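Long-range contact in extracellular ligand-binding receptor (Desulfitobacterium hafniense, PDB 4Q6B), which probably serves as the substrate-binding component of an ABC transporter for amino acids, and binds leucine: residues D126-L137 with L158-Q169. Numbering follows the deposited sequence.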
loop_
_atom_site.group_PDB
_atom_site.type_symbol
_atom_site.label_atom_id
_atom_site.label_comp_id
_atom_site.label_asym_id
_atom_site.label_seq_id
_atom_site.Cartn_x
_atom_site.Cartn_y
_atom_site.Cartn_z
ATOM N N ASP A 126 -1.575 5.181 -5.346
ATOM C CA ASP A 126 -1.051 6.536 -5.044
ATOM C C ASP A 126 -2.008 7.631 -5.453
ATOM O O ASP A 126 -2.074 8.668 -4.806
ATOM C CB ASP A 126 0.279 6.805 -5.774
ATOM C CG ASP A 126 1.412 5.953 -5.265
ATOM O OD1 ASP A 126 1.378 5.532 -4.086
ATOM O OD2 ASP A 126 2.352 5.696 -6.079
ATOM N N GLN A 127 -2.677 7.424 -6.570
ATOM C CA GLN A 127 -3.640 8.379 -7.098
ATOM C C GLN A 127 -4.847 8.525 -6.174
ATOM O O GLN A 127 -5.321 9.643 -5.910
ATOM C CB GLN A 127 -4.026 8.000 -8.527
ATOM C CG GLN A 127 -5.327 8.582 -8.995
ATOM C CD GLN A 127 -5.548 8.366 -10.470
ATOM O OE1 GLN A 127 -4.788 7.633 -11.120
ATOM N NE2 GLN A 127 -6.580 9.013 -11.022
ATOM N N GLU A 128 -5.337 7.416 -5.629
ATOM C CA GLU A 128 -6.478 7.501 -4.692
ATOM C C GLU A 128 -6.098 8.120 -3.341
ATOM O O GLU A 128 -6.855 8.901 -2.761
ATOM C CB GLU A 128 -7.063 6.099 -4.491
ATOM C CG GLU A 128 -8.266 6.096 -3.586
ATOM C CD GLU A 128 -9.392 7.039 -4.075
ATOM O OE1 GLU A 128 -9.489 7.299 -5.305
ATOM O OE2 GLU A 128 -10.176 7.518 -3.216
ATOM N N ILE A 129 -4.887 7.815 -2.870
ATOM C CA ILE A 129 -4.353 8.406 -1.655
ATOM C C ILE A 129 -4.224 9.921 -1.844
ATOM O O ILE A 129 -4.670 10.697 -0.989
ATOM C CB ILE A 129 -2.976 7.759 -1.363
ATOM C CG1 ILE A 129 -3.216 6.351 -0.806
ATOM C CG2 ILE A 129 -2.125 8.601 -0.417
ATOM C CD1 ILE A 129 -1.947 5.425 -0.929
ATOM N N ALA A 130 -3.668 10.331 -2.987
ATOM C CA ALA A 130 -3.514 11.777 -3.307
ATOM C C ALA A 130 -4.861 12.488 -3.334
ATOM O O ALA A 130 -4.993 13.576 -2.793
ATOM C CB ALA A 130 -2.772 11.976 -4.663
ATOM N N ARG A 131 -5.859 11.853 -3.940
ATOM C CA ARG A 131 -7.196 12.427 -4.070
ATOM C C ARG A 131 -7.821 12.687 -2.690
ATOM O O ARG A 131 -8.385 13.756 -2.442
ATOM C CB ARG A 131 -8.068 11.475 -4.888
ATOM C CG ARG A 131 -9.431 12.022 -5.235
ATOM C CD ARG A 131 -10.076 11.156 -6.329
ATOM N NE ARG A 131 -10.659 9.912 -5.818
ATOM C CZ ARG A 131 -11.898 9.496 -6.089
ATOM N NH1 ARG A 131 -12.336 8.356 -5.584
ATOM N NH2 ARG A 131 -12.692 10.222 -6.857
ATOM N N GLN A 132 -7.688 11.728 -1.772
ATOM C CA GLN A 132 -8.308 11.881 -0.459
ATOM C C GLN A 132 -7.538 12.878 0.355
ATOM O O GLN A 132 -8.144 13.601 1.153
ATOM C CB GLN A 132 -8.327 10.540 0.292
ATOM C CG GLN A 132 -9.093 9.492 -0.420
ATOM C CD GLN A 132 -10.566 9.642 -0.200
ATOM O OE1 GLN A 132 -11.004 10.434 0.640
ATOM N NE2 GLN A 132 -11.350 8.884 -0.951
ATOM N N LEU A 133 -6.203 12.904 0.185
ATOM C CA LEU A 133 -5.396 13.905 0.919
ATOM C C LEU A 133 -5.747 15.320 0.496
ATOM O O LEU A 133 -5.846 16.224 1.369
ATOM C CB LEU A 133 -3.872 13.692 0.776
ATOM C CG LEU A 133 -3.304 12.530 1.572
ATOM C CD1 LEU A 133 -1.920 12.208 1.010
ATOM C CD2 LEU A 133 -3.244 12.864 3.065
ATOM N N ALA A 134 -5.994 15.525 -0.797
ATOM C CA ALA A 134 -6.314 16.885 -1.252
ATOM C C ALA A 134 -7.644 17.350 -0.680
ATOM O O ALA A 134 -7.797 18.516 -0.258
ATOM C CB ALA A 134 -6.339 16.976 -2.768
ATOM N N ILE A 135 -8.606 16.440 -0.657
ATOM C CA ILE A 135 -9.930 16.771 -0.105
ATOM C C ILE A 135 -9.834 17.175 1.355
ATOM O O ILE A 135 -10.433 18.156 1.763
ATOM C CB ILE A 135 -10.926 15.615 -0.303
ATOM C CG1 ILE A 135 -11.297 15.593 -1.793
ATOM C CG2 ILE A 135 -12.191 15.819 0.579
ATOM C CD1 ILE A 135 -12.065 14.397 -2.221
ATOM N N TYR A 136 -9.093 16.411 2.128
ATOM C CA TYR A 136 -8.962 16.660 3.558
ATOM C C TYR A 136 -8.226 17.970 3.786
ATOM O O TYR A 136 -8.634 18.798 4.618
ATOM C CB TYR A 136 -8.200 15.508 4.223
ATOM C CG TYR A 136 -7.983 15.769 5.700
ATOM C CD1 TYR A 136 -9.024 15.647 6.606
ATOM C CD2 TYR A 136 -6.727 16.165 6.176
ATOM C CE1 TYR A 136 -8.815 15.889 7.959
ATOM C CE2 TYR A 136 -6.521 16.407 7.513
ATOM C CZ TYR A 136 -7.557 16.266 8.393
ATOM O OH TYR A 136 -7.334 16.537 9.731
ATOM N N LEU A 137 -7.125 18.157 3.054
ATOM C CA LEU A 137 -6.281 19.335 3.302
ATOM C C LEU A 137 -7.031 20.608 2.952
ATOM O O LEU A 137 -6.946 21.621 3.670
ATOM C CB LEU A 137 -4.974 19.231 2.521
ATOM C CG LEU A 137 -4.045 18.141 3.091
ATOM C CD1 LEU A 137 -2.921 17.922 2.064
ATOM C CD2 LEU A 137 -3.482 18.557 4.472
ATOM N N LEU A 158 3.307 10.646 -8.148
ATOM C CA LEU A 158 2.520 11.028 -6.970
ATOM C C LEU A 158 2.422 12.550 -6.833
ATOM O O LEU A 158 1.378 13.068 -6.404
ATOM C CB LEU A 158 3.107 10.405 -5.693
ATOM C CG LEU A 158 2.495 10.810 -4.349
ATOM C CD1 LEU A 158 1.031 10.490 -4.292
ATOM C CD2 LEU A 158 3.201 10.083 -3.261
ATOM N N ALA A 159 3.504 13.254 -7.197
ATOM C CA ALA A 159 3.543 14.718 -7.204
ATOM C C ALA A 159 2.525 15.300 -8.182
ATOM O O ALA A 159 1.790 16.233 -7.810
ATOM C CB ALA A 159 4.995 15.267 -7.528
ATOM N N ASN A 160 2.499 14.775 -9.423
ATOM C CA ASN A 160 1.554 15.276 -10.418
ATOM C C ASN A 160 0.099 14.954 -10.050
ATOM O O ASN A 160 -0.774 15.802 -10.245
ATOM C CB ASN A 160 1.860 14.745 -11.813
ATOM C CG ASN A 160 3.147 15.296 -12.364
ATOM O OD1 ASN A 160 3.630 16.338 -11.925
ATOM N ND2 ASN A 160 3.715 14.596 -13.331
ATOM N N ALA A 161 -0.147 13.737 -9.564
ATOM C CA ALA A 161 -1.478 13.398 -9.000
ATOM C C ALA A 161 -1.920 14.354 -7.885
ATOM O O ALA A 161 -3.046 14.895 -7.894
ATOM C CB ALA A 161 -1.521 11.946 -8.501
ATOM N N PHE A 162 -1.051 14.576 -6.907
ATOM C CA PHE A 162 -1.410 15.483 -5.832
ATOM C C PHE A 162 -1.649 16.918 -6.337
ATOM O O PHE A 162 -2.636 17.574 -5.945
ATOM C CB PHE A 162 -0.405 15.473 -4.675
ATOM C CG PHE A 162 -0.830 16.363 -3.541
ATOM C CD1 PHE A 162 -1.800 15.952 -2.639
ATOM C CD2 PHE A 162 -0.316 17.655 -3.421
ATOM C CE1 PHE A 162 -2.221 16.796 -1.617
ATOM C CE2 PHE A 162 -0.734 18.533 -2.413
ATOM C CZ PHE A 162 -1.691 18.092 -1.499
ATOM N N GLU A 163 -0.764 17.406 -7.197
ATOM C CA GLU A 163 -0.932 18.766 -7.734
ATOM C C GLU A 163 -2.284 18.918 -8.462
ATOM O O GLU A 163 -2.995 19.907 -8.299
ATOM C CB GLU A 163 0.256 19.113 -8.670
ATOM C CG GLU A 163 0.051 20.431 -9.413
ATOM C CD GLU A 163 1.352 21.202 -9.667
ATOM O OE1 GLU A 163 2.445 20.588 -9.643
ATOM O OE2 GLU A 163 1.269 22.437 -9.879
ATOM N N ASP A 164 -2.649 17.920 -9.265
ATOM C CA ASP A 164 -3.897 17.972 -10.030
ATOM C C ASP A 164 -5.114 17.933 -9.110
ATOM O O ASP A 164 -6.038 18.734 -9.246
ATOM C CB ASP A 164 -3.958 16.835 -11.041
ATOM C CG ASP A 164 -2.909 16.988 -12.143
ATOM O OD1 ASP A 164 -2.667 16.014 -12.879
ATOM O OD2 ASP A 164 -2.297 18.080 -12.251
ATOM N N TYR A 165 -5.110 17.037 -8.131
ATOM C CA TYR A 165 -6.264 17.036 -7.220
ATOM C C TYR A 165 -6.295 18.270 -6.317
ATOM O O TYR A 165 -7.378 18.812 -6.023
ATOM C CB TYR A 165 -6.295 15.760 -6.394
ATOM C CG TYR A 165 -6.715 14.585 -7.199
ATOM C CD1 TYR A 165 -7.989 14.525 -7.775
ATOM C CD2 TYR A 165 -5.864 13.504 -7.380
ATOM C CE1 TYR A 165 -8.376 13.415 -8.514
ATOM C CE2 TYR A 165 -6.243 12.398 -8.113
ATOM C CZ TYR A 165 -7.490 12.356 -8.680
ATOM O OH TYR A 165 -7.886 11.260 -9.424
ATOM N N ALA A 166 -5.123 18.727 -5.868
ATOM C CA ALA A 166 -5.062 19.919 -5.009
ATOM C C ALA A 166 -5.600 21.118 -5.786
ATOM O O ALA A 166 -6.387 21.884 -5.259
ATOM C CB ALA A 166 -3.619 20.174 -4.538
ATOM N N ARG A 167 -5.296 21.196 -7.081
ATOM C CA ARG A 167 -5.742 22.343 -7.875
ATOM C C ARG A 167 -7.266 22.399 -7.969
ATOM O O ARG A 167 -7.871 23.472 -7.881
ATOM C CB ARG A 167 -5.092 22.303 -9.262
ATOM C CG ARG A 167 -5.627 23.370 -10.229
ATOM C CD ARG A 167 -5.060 23.184 -11.657
ATOM N NE ARG A 167 -3.603 23.226 -11.651
ATOM C CZ ARG A 167 -2.815 22.232 -12.063
ATOM N NH1 ARG A 167 -3.343 21.098 -12.528
ATOM N NH2 ARG A 167 -1.491 22.376 -12.012
ATOM N N ALA A 168 -7.890 21.224 -8.097
ATOM C CA ALA A 168 -9.349 21.131 -8.139
ATOM C C ALA A 168 -10.003 21.511 -6.812
ATOM O O ALA A 168 -11.189 21.872 -6.760
ATOM C CB ALA A 168 -9.754 19.701 -8.545
ATOM N N GLN A 169 -9.238 21.448 -5.733
ATOM C CA GLN A 169 -9.718 21.858 -4.420
ATOM C C GLN A 169 -9.461 23.335 -4.109
ATOM O O GLN A 169 -9.781 23.804 -3.037
ATOM C CB GLN A 169 -9.095 21.004 -3.326
ATOM C CG GLN A 169 -9.466 19.544 -3.368
ATOM C CD GLN A 169 -10.938 19.325 -3.129
ATOM O OE1 GLN A 169 -11.485 19.798 -2.158
ATOM N NE2 GLN A 169 -11.579 18.609 -4.029
HETATM O O HOH W 1 -12.575 19.363 0.172
#
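Y165 lays its ring against helix 126-137 and meets R131 with one face: R131 CB stands 3.8 Å from the ring centroid, almost on the normal, a CH-pi contact, while CG and CD run on across the same ring. R131 can follow the ring this way because its CG lies anti to the backbone N (chi1 -173°); in the conformer described here the guanidinium then turns off at chi3 and R131 NE makes a salt bridge to E128 OE1 (2.9 Å), though the arginine has a second modelled conformer and the bridge may not be constant. At the far end of the ring the extended chain of Q127 crosses at about a right angle and donates from NE2 to Y165 OH (3.1 Å, 161°), with the hydroxyl oxygen close to the amide plane.

Alanines let the backbones come near. A130 is a knob in the hole formed by L158, A161, F162 and Y165, and A134 CB reaches Y165 CB at 3.8 Å. The two helices thus pack knobs-into-holes, with segment axes 8.5 Å apart and crossing at -35°, on one side of the C-terminal lobe's central sheet in this periplasmic binding protein fold, and strand 144-149 lies between them in the chain.

F162 is the knob on the sheet side, set among A130, L133, A134 and L137. L137 CD1 approaches the ring's edge, 3.8 Å from CZ, and the ring stacks with F202 and touches I147 of the strand beneath. At the C-terminal end Q169 CG lies 3.7 Å from A134 O, and the bend beyond it at chi2 turns the amide toward I135; one water donates to both I135 O and Q169 OE1. At the other end L158 CD1 rests against D126, whose OD1 hydrogen-bonds to T107, a residue of the leucine pocket.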